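Local coordinates for protein aminotransferase, class IV (Brucella abortus, PDB 4TVI) that probably catalyses transfer of the amino group of leucine, isoleucine and valine to 2-oxoglutarate, using pyridoxal 5'-phosphate as cofactor, at residues T242-V255 against T299-H311. Residues are numbered along the deposited sequence; the frame is centred on the assembly and turned at random.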
loop_
_atom_site.group_PDB
_atom_site.type_symbol
_atom_site.label_atom_id
_atom_site.label_comp_id
_atom_site.label_asym_id
_atom_site.label_seq_id
_atom_site.Cartn_x
_atom_site.Cartn_y
_atom_site.Cartn_z
ATOM N N THR A 242 -9.016 -2.113 -20.740
ATOM C CA THR A 242 -10.349 -2.482 -21.208
ATOM C C THR A 242 -11.110 -1.225 -21.613
ATOM O O THR A 242 -11.803 -1.206 -22.628
ATOM C CB THR A 242 -11.152 -3.236 -20.136
ATOM O OG1 THR A 242 -10.295 -4.157 -19.447
ATOM C CG2 THR A 242 -12.314 -3.992 -20.776
ATOM N N ARG A 243 -10.958 -0.182 -20.802
ATOM C CA ARG A 243 -11.549 1.133 -21.057
ATOM C C ARG A 243 -11.175 1.667 -22.436
ATOM O O ARG A 243 -12.046 2.060 -23.214
ATOM C CB ARG A 243 -11.100 2.126 -19.978
ATOM C CG ARG A 243 -11.430 3.591 -20.274
ATOM C CD ARG A 243 -10.634 4.511 -19.358
ATOM N NE ARG A 243 -10.977 5.910 -19.566
ATOM C CZ ARG A 243 -10.458 6.672 -20.520
ATOM N NH1 ARG A 243 -9.551 6.172 -21.356
ATOM N NH2 ARG A 243 -10.850 7.933 -20.639
ATOM N N GLN A 244 -9.880 1.661 -22.739
ATOM C CA GLN A 244 -9.383 2.145 -24.023
ATOM C C GLN A 244 -9.922 1.310 -25.180
ATOM O O GLN A 244 -10.241 1.843 -26.239
ATOM C CB GLN A 244 -7.854 2.128 -24.045
ATOM C CG GLN A 244 -7.194 3.041 -23.019
ATOM C CD GLN A 244 -5.698 2.808 -22.923
ATOM O OE1 GLN A 244 -5.019 2.612 -23.932
ATOM N NE2 GLN A 244 -5.180 2.807 -21.701
ATOM N N ARG A 245 -10.011 -0.001 -24.975
ATOM C CA ARG A 245 -10.498 -0.897 -26.014
ATOM C C ARG A 245 -11.962 -0.608 -26.328
ATOM O O ARG A 245 -12.349 -0.546 -27.495
ATOM C CB ARG A 245 -10.323 -2.362 -25.602
ATOM C CG ARG A 245 -10.759 -3.358 -26.683
ATOM C CD ARG A 245 -9.949 -3.162 -27.966
ATOM N NE ARG A 245 -8.525 -3.382 -27.733
ATOM C CZ ARG A 245 -7.569 -3.176 -28.633
ATOM N NH1 ARG A 245 -7.876 -2.737 -29.850
ATOM N NH2 ARG A 245 -6.303 -3.414 -28.315
ATOM N N VAL A 246 -12.765 -0.430 -25.280
ATOM C CA VAL A 246 -14.193 -0.148 -25.427
ATOM C C VAL A 246 -14.437 1.212 -26.103
ATOM O O VAL A 246 -15.309 1.345 -26.974
ATOM C CB VAL A 246 -14.907 -0.193 -24.055
ATOM C CG1 VAL A 246 -16.309 0.413 -24.135
ATOM C CG2 VAL A 246 -14.958 -1.624 -23.529
ATOM N N ILE A 247 -13.648 2.212 -25.722
ATOM C CA ILE A 247 -13.735 3.527 -26.352
ATOM C C ILE A 247 -13.432 3.414 -27.841
ATOM O O ILE A 247 -14.152 3.953 -28.677
ATOM C CB ILE A 247 -12.761 4.535 -25.706
ATOM C CG1 ILE A 247 -13.202 4.877 -24.281
ATOM C CG2 ILE A 247 -12.668 5.793 -26.541
ATOM C CD1 ILE A 247 -12.187 5.725 -23.527
ATOM N N LYS A 248 -12.362 2.695 -28.159
ATOM C CA LYS A 248 -11.934 2.504 -29.538
ATOM C C LYS A 248 -13.017 1.805 -30.359
ATOM O O LYS A 248 -13.336 2.232 -31.467
ATOM C CB LYS A 248 -10.626 1.705 -29.575
ATOM C CG LYS A 248 -10.063 1.437 -30.964
ATOM C CD LYS A 248 -8.709 0.740 -30.872
ATOM C CE LYS A 248 -8.310 0.104 -32.199
ATOM N NZ LYS A 248 -8.171 1.092 -33.297
ATOM N N LEU A 249 -13.596 0.746 -29.803
ATOM C CA LEU A 249 -14.618 -0.016 -30.512
ATOM C C LEU A 249 -15.918 0.770 -30.670
ATOM O O LEU A 249 -16.553 0.714 -31.722
ATOM C CB LEU A 249 -14.886 -1.337 -29.794
ATOM C CG LEU A 249 -13.737 -2.342 -29.882
ATOM C CD1 LEU A 249 -14.003 -3.547 -28.996
ATOM C CD2 LEU A 249 -13.523 -2.765 -31.328
ATOM N N LEU A 250 -16.314 1.497 -29.628
ATOM C CA LEU A 250 -17.522 2.311 -29.695
ATOM C C LEU A 250 -17.402 3.384 -30.770
ATOM O O LEU A 250 -18.322 3.573 -31.571
ATOM C CB LEU A 250 -17.815 2.956 -28.347
ATOM C CG LEU A 250 -18.513 2.055 -27.332
ATOM C CD1 LEU A 250 -18.498 2.687 -25.947
ATOM C CD2 LEU A 250 -19.940 1.804 -27.794
ATOM N N ARG A 251 -16.271 4.080 -30.795
ATOM C CA ARG A 251 -16.085 5.134 -31.783
ATOM C C ARG A 251 -16.069 4.548 -33.191
ATOM O O ARG A 251 -16.601 5.153 -34.118
ATOM C CB ARG A 251 -14.806 5.925 -31.510
ATOM C CG ARG A 251 -14.896 6.806 -30.274
ATOM C CD ARG A 251 -13.680 7.709 -30.129
ATOM N NE ARG A 251 -13.818 8.625 -28.998
ATOM C CZ ARG A 251 -12.799 9.029 -28.246
ATOM N NH1 ARG A 251 -11.574 8.585 -28.501
ATOM N NH2 ARG A 251 -13.003 9.854 -27.226
ATOM N N GLU A 252 -15.480 3.362 -33.343
ATOM C CA GLU A 252 -15.442 2.693 -34.641
ATOM C C GLU A 252 -16.822 2.256 -35.107
ATOM O O GLU A 252 -17.055 2.108 -36.303
ATOM C CB GLU A 252 -14.508 1.480 -34.602
ATOM C CG GLU A 252 -13.039 1.849 -34.554
ATOM C CD GLU A 252 -12.129 0.639 -34.515
ATOM O OE1 GLU A 252 -12.639 -0.503 -34.562
ATOM O OE2 GLU A 252 -10.897 0.836 -34.438
ATOM N N ALA A 253 -17.734 2.044 -34.166
ATOM C CA ALA A 253 -19.094 1.658 -34.514
ATOM C C ALA A 253 -19.976 2.887 -34.763
ATOM O O ALA A 253 -21.165 2.757 -35.057
ATOM C CB ALA A 253 -19.693 0.788 -33.423
ATOM N N GLY A 254 -19.380 4.074 -34.679
ATOM C CA GLY A 254 -20.094 5.312 -34.945
ATOM C C GLY A 254 -20.687 5.971 -33.709
ATOM O O GLY A 254 -21.444 6.939 -33.809
ATOM N N VAL A 255 -20.338 5.458 -32.536
ATOM C CA VAL A 255 -20.832 6.027 -31.288
ATOM C C VAL A 255 -19.908 7.141 -30.809
ATOM O O VAL A 255 -18.690 6.976 -30.796
ATOM C CB VAL A 255 -20.947 4.959 -30.179
ATOM C CG1 VAL A 255 -21.451 5.584 -28.875
ATOM C CG2 VAL A 255 -21.850 3.826 -30.620
ATOM N N THR A 299 -24.941 0.048 -23.377
ATOM C CA THR A 299 -24.052 -0.810 -22.601
ATOM C C THR A 299 -23.941 -2.186 -23.247
ATOM O O THR A 299 -22.844 -2.722 -23.417
ATOM C CB THR A 299 -24.549 -0.986 -21.153
ATOM O OG1 THR A 299 -24.626 0.292 -20.507
ATOM C CG2 THR A 299 -23.601 -1.891 -20.376
ATOM N N LYS A 300 -25.088 -2.741 -23.624
ATOM C CA LYS A 300 -25.140 -4.048 -24.269
ATOM C C LYS A 300 -24.383 -4.028 -25.594
ATOM O O LYS A 300 -23.694 -4.992 -25.940
ATOM C CB LYS A 300 -26.593 -4.473 -24.485
ATOM C CG LYS A 300 -27.347 -4.766 -23.196
ATOM C CD LYS A 300 -28.721 -5.351 -23.446
ATOM C CE LYS A 300 -29.417 -5.686 -22.132
ATOM N NZ LYS A 300 -30.865 -5.970 -22.346
ATOM N N ARG A 301 -24.498 -2.924 -26.325
ATOM C CA ARG A 301 -23.794 -2.785 -27.596
ATOM C C ARG A 301 -22.289 -2.757 -27.365
ATOM O O ARG A 301 -21.529 -3.414 -28.080
ATOM C CB ARG A 301 -24.236 -1.529 -28.335
ATOM C CG ARG A 301 -23.666 -1.432 -29.733
ATOM C CD ARG A 301 -24.106 -0.147 -30.418
ATOM N NE ARG A 301 -23.793 -0.161 -31.841
ATOM C CZ ARG A 301 -23.992 0.867 -32.658
ATOM N NH1 ARG A 301 -24.502 2.001 -32.193
ATOM N NH2 ARG A 301 -23.677 0.759 -33.942
ATOM N N ALA A 302 -21.871 -1.989 -26.361
ATOM C CA ALA A 302 -20.467 -1.905 -25.976
ATOM C C ALA A 302 -19.907 -3.294 -25.697
ATOM O O ALA A 302 -18.854 -3.666 -26.215
ATOM C CB ALA A 302 -20.303 -1.011 -24.754
ATOM N N ARG A 303 -20.633 -4.063 -24.892
ATOM C CA ARG A 303 -20.222 -5.417 -24.551
ATOM C C ARG A 303 -20.199 -6.290 -25.806
ATOM O O ARG A 303 -19.275 -7.080 -26.005
ATOM C CB ARG A 303 -21.153 -6.008 -23.485
ATOM C CG ARG A 303 -20.734 -7.376 -22.962
ATOM C CD ARG A 303 -21.637 -7.834 -21.820
ATOM N NE ARG A 303 -21.411 -9.236 -21.473
ATOM C CZ ARG A 303 -20.489 -9.665 -20.618
ATOM N NH1 ARG A 303 -19.695 -8.799 -20.001
ATOM N NH2 ARG A 303 -20.359 -10.966 -20.379
ATOM N N ALA A 304 -21.199 -6.124 -26.666
ATOM C CA ALA A 304 -21.279 -6.912 -27.895
ATOM C C ALA A 304 -20.084 -6.621 -28.793
ATOM O O ALA A 304 -19.478 -7.534 -29.356
ATOM C CB ALA A 304 -22.583 -6.626 -28.632
ATOM N N LEU A 305 -19.747 -5.340 -28.910
ATOM C CA LEU A 305 -18.622 -4.906 -29.728
ATOM C C LEU A 305 -17.306 -5.462 -29.207
ATOM O O LEU A 305 -16.429 -5.830 -29.987
ATOM C CB LEU A 305 -18.554 -3.379 -29.775
ATOM C CG LEU A 305 -19.650 -2.680 -30.578
ATOM C CD1 LEU A 305 -19.608 -1.170 -30.347
ATOM C CD2 LEU A 305 -19.507 -3.015 -32.056
ATOM N N TYR A 306 -17.170 -5.527 -27.886
ATOM C CA TYR A 306 -15.951 -6.056 -27.297
ATOM C C TYR A 306 -15.797 -7.530 -27.656
ATOM O O TYR A 306 -14.723 -7.967 -28.065
ATOM C CB TYR A 306 -15.939 -5.880 -25.778
ATOM C CG TYR A 306 -14.601 -6.243 -25.178
ATOM C CD1 TYR A 306 -14.304 -7.559 -24.843
ATOM C CD2 TYR A 306 -13.620 -5.277 -24.982
ATOM C CE1 TYR A 306 -13.076 -7.903 -24.311
ATOM C CE2 TYR A 306 -12.384 -5.612 -24.449
ATOM C CZ TYR A 306 -12.119 -6.931 -24.117
ATOM O OH TYR A 306 -10.895 -7.281 -23.591
ATOM N N TRP A 307 -16.876 -8.291 -27.496
ATOM C CA TRP A 307 -16.856 -9.725 -27.781
ATOM C C TRP A 307 -16.579 -10.013 -29.257
ATOM O O TRP A 307 -15.874 -10.972 -29.573
ATOM C CB TRP A 307 -18.177 -10.366 -27.357
ATOM C CG TRP A 307 -18.069 -11.161 -26.097
ATOM C CD1 TRP A 307 -18.149 -12.519 -25.969
ATOM C CD2 TRP A 307 -17.839 -10.647 -24.782
ATOM N NE1 TRP A 307 -17.995 -12.881 -24.654
ATOM C CE2 TRP A 307 -17.801 -11.749 -23.903
ATOM C CE3 TRP A 307 -17.668 -9.362 -24.258
ATOM C CZ2 TRP A 307 -17.599 -11.605 -22.531
ATOM C CZ3 TRP A 307 -17.464 -9.221 -22.893
ATOM C CH2 TRP A 307 -17.432 -10.336 -22.047
ATOM N N GLU A 308 -17.111 -9.179 -30.154
ATOM C CA GLU A 308 -16.848 -9.352 -31.581
ATOM C C GLU A 308 -15.371 -9.218 -31.871
ATOM O O GLU A 308 -14.775 -10.077 -32.520
ATOM C CB GLU A 308 -17.590 -8.330 -32.444
ATOM C CG GLU A 308 -17.070 -8.353 -33.895
ATOM C CD GLU A 308 -17.588 -7.215 -34.756
ATOM O OE1 GLU A 308 -17.795 -6.104 -34.220
ATOM O OE2 GLU A 308 -17.777 -7.422 -35.974
ATOM N N TRP A 309 -14.786 -8.125 -31.389
ATOM C CA TRP A 309 -13.371 -7.874 -31.603
ATOM C C TRP A 309 -12.508 -8.956 -30.964
ATOM O O TRP A 309 -11.520 -9.401 -31.548
ATOM C CB TRP A 309 -12.978 -6.500 -31.056
ATOM C CG TRP A 309 -11.505 -6.345 -30.934
ATOM C CD1 TRP A 309 -10.625 -6.044 -31.934
ATOM C CD2 TRP A 309 -10.726 -6.494 -29.744
ATOM N NE1 TRP A 309 -9.346 -5.999 -31.440
ATOM C CE2 TRP A 309 -9.380 -6.267 -30.096
ATOM C CE3 TRP A 309 -11.034 -6.798 -28.413
ATOM C CZ2 TRP A 309 -8.344 -6.335 -29.164
ATOM C CZ3 TRP A 309 -10.007 -6.863 -27.494
ATOM C CH2 TRP A 309 -8.677 -6.638 -27.873
ATOM N N ALA A 310 -12.888 -9.380 -29.764
ATOM C CA ALA A 310 -12.113 -10.384 -29.044
ATOM C C ALA A 310 -12.054 -11.693 -29.823
ATOM O O ALA A 310 -11.037 -12.382 -29.798
ATOM C CB ALA A 310 -12.698 -10.618 -27.663
ATOM N N HIS A 311 -13.142 -12.021 -30.518
ATOM C CA HIS A 311 -13.214 -13.261 -31.285
ATOM C C HIS A 311 -12.892 -13.062 -32.763
ATOM O O HIS A 311 -12.975 -14.007 -33.552
ATOM C CB HIS A 311 -14.605 -13.891 -31.153
ATOM C CG HIS A 311 -14.843 -14.572 -29.842
ATOM N ND1 HIS A 311 -14.263 -15.778 -29.511
ATOM C CD2 HIS A 311 -15.600 -14.214 -28.778
ATOM C CE1 HIS A 311 -14.656 -16.136 -28.302
ATOM N NE2 HIS A 311 -15.466 -15.201 -27.834
#
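Leu249 and Trp309 carry much of the contact between two helices of the class IV aminotransferase fold, 242-252 and 299-310, whose axes pass 9.3 Å apart at 100° and which both pack on strand 281-288. Leu249 is directed toward the partner helix: CD1 lies 3.5 Å from Leu305 O and meets Tyr306 CA, and both methyls touch Trp309 CB. A branched aliphatic chain suits this near-perpendicular crossing because its two methyls can touch backbone and side chain of the facing helix at once. Tyr306, a long flat knob, sits in the hole formed by Thr242, Arg245, Val246 and Leu249, its CE2 3.6 Å from Arg245 CG. Thr242, at the same end, hydrogen-bonds through OG1 to the phosphate of the cofactor carried by Lys180, so the packing runs up to the active site. At the other end, Ala253 is small enough for its CB to approach Leu305 CD1 at 3.6 Å. Arg245, bent at chi2 and chi3 (60° and 61°), folds over the indole of Trp309; its flat guanidinium can stack on the ring while NH2 forms a salt bridge with Asp77. Arg245 CD stands 3.5 Å above the centroid of the six-membered ring of Trp309.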